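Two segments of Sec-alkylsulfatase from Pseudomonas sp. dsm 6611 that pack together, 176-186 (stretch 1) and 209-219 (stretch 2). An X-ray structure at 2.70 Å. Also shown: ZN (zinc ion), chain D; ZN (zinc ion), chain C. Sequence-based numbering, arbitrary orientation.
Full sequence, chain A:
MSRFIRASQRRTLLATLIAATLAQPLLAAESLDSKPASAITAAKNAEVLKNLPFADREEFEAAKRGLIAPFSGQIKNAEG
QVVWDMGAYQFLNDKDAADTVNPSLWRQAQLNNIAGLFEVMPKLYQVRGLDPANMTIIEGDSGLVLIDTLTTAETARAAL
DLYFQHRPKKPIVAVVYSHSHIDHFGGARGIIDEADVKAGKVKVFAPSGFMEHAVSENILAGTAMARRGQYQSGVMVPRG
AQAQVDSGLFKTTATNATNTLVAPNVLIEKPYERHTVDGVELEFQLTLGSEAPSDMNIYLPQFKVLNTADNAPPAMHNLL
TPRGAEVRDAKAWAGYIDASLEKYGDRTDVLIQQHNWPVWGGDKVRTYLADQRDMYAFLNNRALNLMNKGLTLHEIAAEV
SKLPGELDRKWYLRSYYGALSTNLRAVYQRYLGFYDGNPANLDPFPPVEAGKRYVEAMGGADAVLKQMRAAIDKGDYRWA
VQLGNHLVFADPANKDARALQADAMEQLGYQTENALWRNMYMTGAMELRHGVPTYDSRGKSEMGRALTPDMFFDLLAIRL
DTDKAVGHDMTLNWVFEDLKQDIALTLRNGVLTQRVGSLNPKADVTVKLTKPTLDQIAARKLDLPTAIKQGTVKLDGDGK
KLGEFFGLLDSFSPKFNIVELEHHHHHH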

# COMPACT_ATOMS: atom_id res chain seq x y z
N VAL A 176 -9.08 -23.06 18.45
CA VAL A 176 -8.96 -21.60 18.29
C VAL A 176 -8.06 -21.35 17.10
O VAL A 176 -6.97 -21.88 17.03
CB VAL A 176 -8.40 -20.91 19.55
CG1 VAL A 176 -8.27 -19.40 19.35
CG2 VAL A 176 -9.26 -21.20 20.77
N TYR A 177 -8.54 -20.56 16.14
CA TYR A 177 -7.79 -20.12 14.97
C TYR A 177 -7.33 -18.75 15.38
O TYR A 177 -8.16 -17.85 15.49
CB TYR A 177 -8.69 -20.00 13.72
CG TYR A 177 -9.25 -21.29 13.16
CD1 TYR A 177 -8.52 -22.48 13.19
CD2 TYR A 177 -10.49 -21.31 12.52
CE1 TYR A 177 -9.01 -23.66 12.63
CE2 TYR A 177 -10.98 -22.48 11.93
CZ TYR A 177 -10.24 -23.65 11.99
OH TYR A 177 -10.73 -24.81 11.42
N SER A 178 -6.03 -18.58 15.69
CA SER A 178 -5.49 -17.29 16.11
C SER A 178 -5.73 -16.20 15.05
O SER A 178 -6.05 -15.06 15.40
CB SER A 178 -4.00 -17.40 16.43
OG SER A 178 -3.20 -17.70 15.29
N HIS A 179 -5.55 -16.55 13.76
CA HIS A 179 -5.68 -15.62 12.64
C HIS A 179 -5.87 -16.37 11.30
O HIS A 179 -5.69 -17.60 11.22
CB HIS A 179 -4.49 -14.62 12.57
CG HIS A 179 -3.14 -15.26 12.36
ND1 HIS A 179 -2.56 -16.05 13.34
CD2 HIS A 179 -2.29 -15.14 11.32
CE1 HIS A 179 -1.38 -16.38 12.86
NE2 HIS A 179 -1.17 -15.87 11.64
N SER A 180 -6.19 -15.59 10.24
CA SER A 180 -6.44 -16.07 8.89
C SER A 180 -5.21 -16.48 8.04
O SER A 180 -5.22 -16.22 6.84
CB SER A 180 -7.36 -15.10 8.15
OG SER A 180 -6.75 -13.83 8.06
N HIS A 181 -4.20 -17.18 8.62
CA HIS A 181 -3.06 -17.66 7.83
C HIS A 181 -3.03 -19.18 7.74
O HIS A 181 -3.35 -19.86 8.72
CB HIS A 181 -1.72 -17.12 8.33
CG HIS A 181 -1.50 -15.66 8.03
ND1 HIS A 181 -0.65 -14.89 8.82
CD2 HIS A 181 -2.02 -14.88 7.07
CE1 HIS A 181 -0.71 -13.67 8.30
NE2 HIS A 181 -1.50 -13.62 7.23
N ILE A 182 -2.68 -19.71 6.56
CA ILE A 182 -2.68 -21.15 6.28
C ILE A 182 -1.87 -22.00 7.26
O ILE A 182 -2.21 -23.16 7.48
CB ILE A 182 -2.42 -21.51 4.79
CG1 ILE A 182 -2.82 -20.36 3.83
CG2 ILE A 182 -3.18 -22.81 4.41
CD1 ILE A 182 -2.15 -20.37 2.37
N ASP A 183 -0.83 -21.44 7.87
CA ASP A 183 0.00 -22.15 8.84
C ASP A 183 -0.69 -22.27 10.19
O ASP A 183 -0.14 -22.86 11.14
CB ASP A 183 1.42 -21.53 8.95
CG ASP A 183 1.53 -20.01 9.07
OD1 ASP A 183 0.71 -19.29 8.44
OD2 ASP A 183 2.46 -19.54 9.75
N HIS A 184 -1.91 -21.74 10.28
CA HIS A 184 -2.66 -21.77 11.52
C HIS A 184 -3.98 -22.53 11.45
O HIS A 184 -4.38 -23.12 12.46
CB HIS A 184 -2.77 -20.35 12.09
CG HIS A 184 -1.43 -19.75 12.36
ND1 HIS A 184 -0.77 -19.95 13.55
CD2 HIS A 184 -0.61 -19.06 11.52
CE1 HIS A 184 0.42 -19.37 13.42
NE2 HIS A 184 0.55 -18.81 12.22
N PHE A 185 -4.61 -22.60 10.25
CA PHE A 185 -5.87 -23.35 10.04
C PHE A 185 -5.72 -24.57 9.12
O PHE A 185 -6.62 -25.42 9.06
CB PHE A 185 -6.98 -22.42 9.49
CG PHE A 185 -6.75 -21.77 8.14
CD1 PHE A 185 -6.89 -22.50 6.96
CD2 PHE A 185 -6.49 -20.41 8.03
CE1 PHE A 185 -6.67 -21.90 5.71
CE2 PHE A 185 -6.30 -19.80 6.78
CZ PHE A 185 -6.38 -20.55 5.62
N GLY A 186 -4.61 -24.62 8.37
CA GLY A 186 -4.33 -25.60 7.33
C GLY A 186 -4.45 -27.07 7.62
O GLY A 186 -4.73 -27.85 6.72
N GLY A 209 -14.23 -11.71 10.60
CA GLY A 209 -13.87 -11.68 9.18
C GLY A 209 -12.96 -12.76 8.65
O GLY A 209 -12.44 -12.63 7.53
N PHE A 210 -12.79 -13.85 9.44
CA PHE A 210 -11.92 -14.98 9.13
C PHE A 210 -12.14 -15.59 7.76
O PHE A 210 -11.20 -15.61 6.94
CB PHE A 210 -11.98 -16.04 10.24
CG PHE A 210 -11.09 -17.24 10.00
CD1 PHE A 210 -11.55 -18.35 9.30
CD2 PHE A 210 -9.80 -17.29 10.52
CE1 PHE A 210 -10.74 -19.47 9.10
CE2 PHE A 210 -9.00 -18.42 10.33
CZ PHE A 210 -9.47 -19.50 9.63
N MET A 211 -13.37 -16.12 7.51
CA MET A 211 -13.72 -16.78 6.25
C MET A 211 -13.44 -15.93 5.01
O MET A 211 -12.72 -16.39 4.12
CB MET A 211 -15.14 -17.34 6.28
CG MET A 211 -15.25 -18.68 7.04
SD MET A 211 -14.21 -20.11 6.51
CE MET A 211 -14.52 -20.11 4.70
N GLU A 212 -13.88 -14.66 5.02
CA GLU A 212 -13.65 -13.69 3.94
C GLU A 212 -12.16 -13.58 3.65
O GLU A 212 -11.78 -13.53 2.49
CB GLU A 212 -14.19 -12.29 4.32
CG GLU A 212 -15.63 -12.22 4.79
CD GLU A 212 -15.92 -12.30 6.28
OE1 GLU A 212 -16.12 -13.42 6.82
OE2 GLU A 212 -16.05 -11.22 6.90
N HIS A 213 -11.31 -13.56 4.69
CA HIS A 213 -9.87 -13.40 4.55
C HIS A 213 -9.09 -14.66 4.29
O HIS A 213 -8.21 -14.64 3.43
CB HIS A 213 -9.28 -12.60 5.72
CG HIS A 213 -9.74 -11.19 5.71
ND1 HIS A 213 -10.59 -10.71 6.68
CD2 HIS A 213 -9.52 -10.22 4.79
CE1 HIS A 213 -10.81 -9.45 6.36
NE2 HIS A 213 -10.19 -9.11 5.22
N ALA A 214 -9.39 -15.75 5.01
CA ALA A 214 -8.73 -17.02 4.80
C ALA A 214 -8.80 -17.43 3.30
O ALA A 214 -7.82 -17.91 2.74
CB ALA A 214 -9.37 -18.08 5.69
N VAL A 215 -9.94 -17.16 2.63
CA VAL A 215 -10.16 -17.50 1.22
C VAL A 215 -9.69 -16.43 0.18
O VAL A 215 -9.19 -16.81 -0.87
CB VAL A 215 -11.59 -18.11 0.95
CG1 VAL A 215 -11.98 -19.12 2.03
CG2 VAL A 215 -12.65 -17.03 0.88
N SER A 216 -9.83 -15.13 0.49
CA SER A 216 -9.49 -14.02 -0.42
C SER A 216 -8.01 -13.65 -0.57
O SER A 216 -7.53 -13.47 -1.69
CB SER A 216 -10.33 -12.77 -0.11
OG SER A 216 -11.71 -13.07 -0.09
N GLU A 217 -7.30 -13.49 0.57
CA GLU A 217 -5.87 -13.15 0.55
C GLU A 217 -4.98 -14.32 0.04
O GLU A 217 -3.91 -14.06 -0.53
CB GLU A 217 -5.40 -12.66 1.94
CG GLU A 217 -5.21 -13.76 2.99
CD GLU A 217 -4.73 -13.35 4.37
OE1 GLU A 217 -3.57 -12.89 4.48
OE2 GLU A 217 -5.50 -13.54 5.34
N ASN A 218 -5.47 -15.59 0.24
CA ASN A 218 -4.79 -16.86 -0.08
C ASN A 218 -5.15 -17.54 -1.43
O ASN A 218 -4.45 -18.49 -1.82
CB ASN A 218 -4.91 -17.87 1.09
CG ASN A 218 -4.33 -17.39 2.41
OD1 ASN A 218 -3.02 -17.10 2.43
ND2 ASN A 218 -5.02 -17.31 3.42
N ILE A 219 -6.24 -17.08 -2.15
CA ILE A 219 -6.67 -17.65 -3.45
C ILE A 219 -6.71 -16.62 -4.66
O ILE A 219 -6.66 -17.09 -5.80
CB ILE A 219 -7.88 -18.69 -3.34
CG1 ILE A 219 -7.81 -19.56 -2.02
CG2 ILE A 219 -7.92 -19.60 -4.58
CD1 ILE A 219 -9.11 -20.27 -1.54
ZN ZN D . 0.52 -15.37 10.53
ZN ZN C . 2.22 -18.08 11.34
O HOH W 1 1.53 -16.99 9.67

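Three residues carry most of this contact, which buries 443 Å² summed over both sides: Phe210 (102 Å²), Ser180 (78 Å²) and Asn218 (53 Å²).

Phe210, in the first turn of the second stretch's helix, has its CA-to-CB bond sideways, but the t rotamer (chi1 -179°) brings the ring end to stretch 1. There it meets two aromatic rings. Against Tyr177 the planes are nearly parallel, at 10°, yet the centroids lie 5.0 Å apart and the rings barely overlap; Tyr177 CD2 sits over one face of Phe210, 3.6 Å from its CZ. Against Phe185 the planes are at 77°, an offset edge-to-face pair, with Phe210 CZ 3.5 Å from Phe185 CD2. All three rings are buried, and a flat apolar side chain suits a site where it can offer a face to one neighbour and an edge to another.

Ser180 points toward the helix where the CA atoms come nearest, Ser180 CA 4.8 Å from Ala214 CA. Both side chains are small here: Ser180 CB lies 3.8 Å from Ala214 N and 4.4 Å from Ala214 CB. In the p rotamer Ser180 OG donates to Glu217 OE2 at 3.0 Å, the one hydrogen bond across the contact, so the buried hydroxyl is satisfied. Glu217 OE1 also lies 3.5 Å from His181 NE2, near the imidazole plane; His181 ND1 binds a zinc ion at 2.1 Å. High B factors at Glu217 and Asn218 make these positions less certain.

Asn218 also points toward stretch 1, but its ND2 donates back to Ala214 O (2.9 Å, 163°) within its own stretch. That bond occupies the amide nitrogen; across the contact the amide makes no hydrogen bond, for Asn218 ND2 lies 3.6 Å from Ser180 O and 4.1 Å from Phe185 CZ, at the ring edge, and Asn218 OD1 lies 3.4 Å from Ile182 CD1.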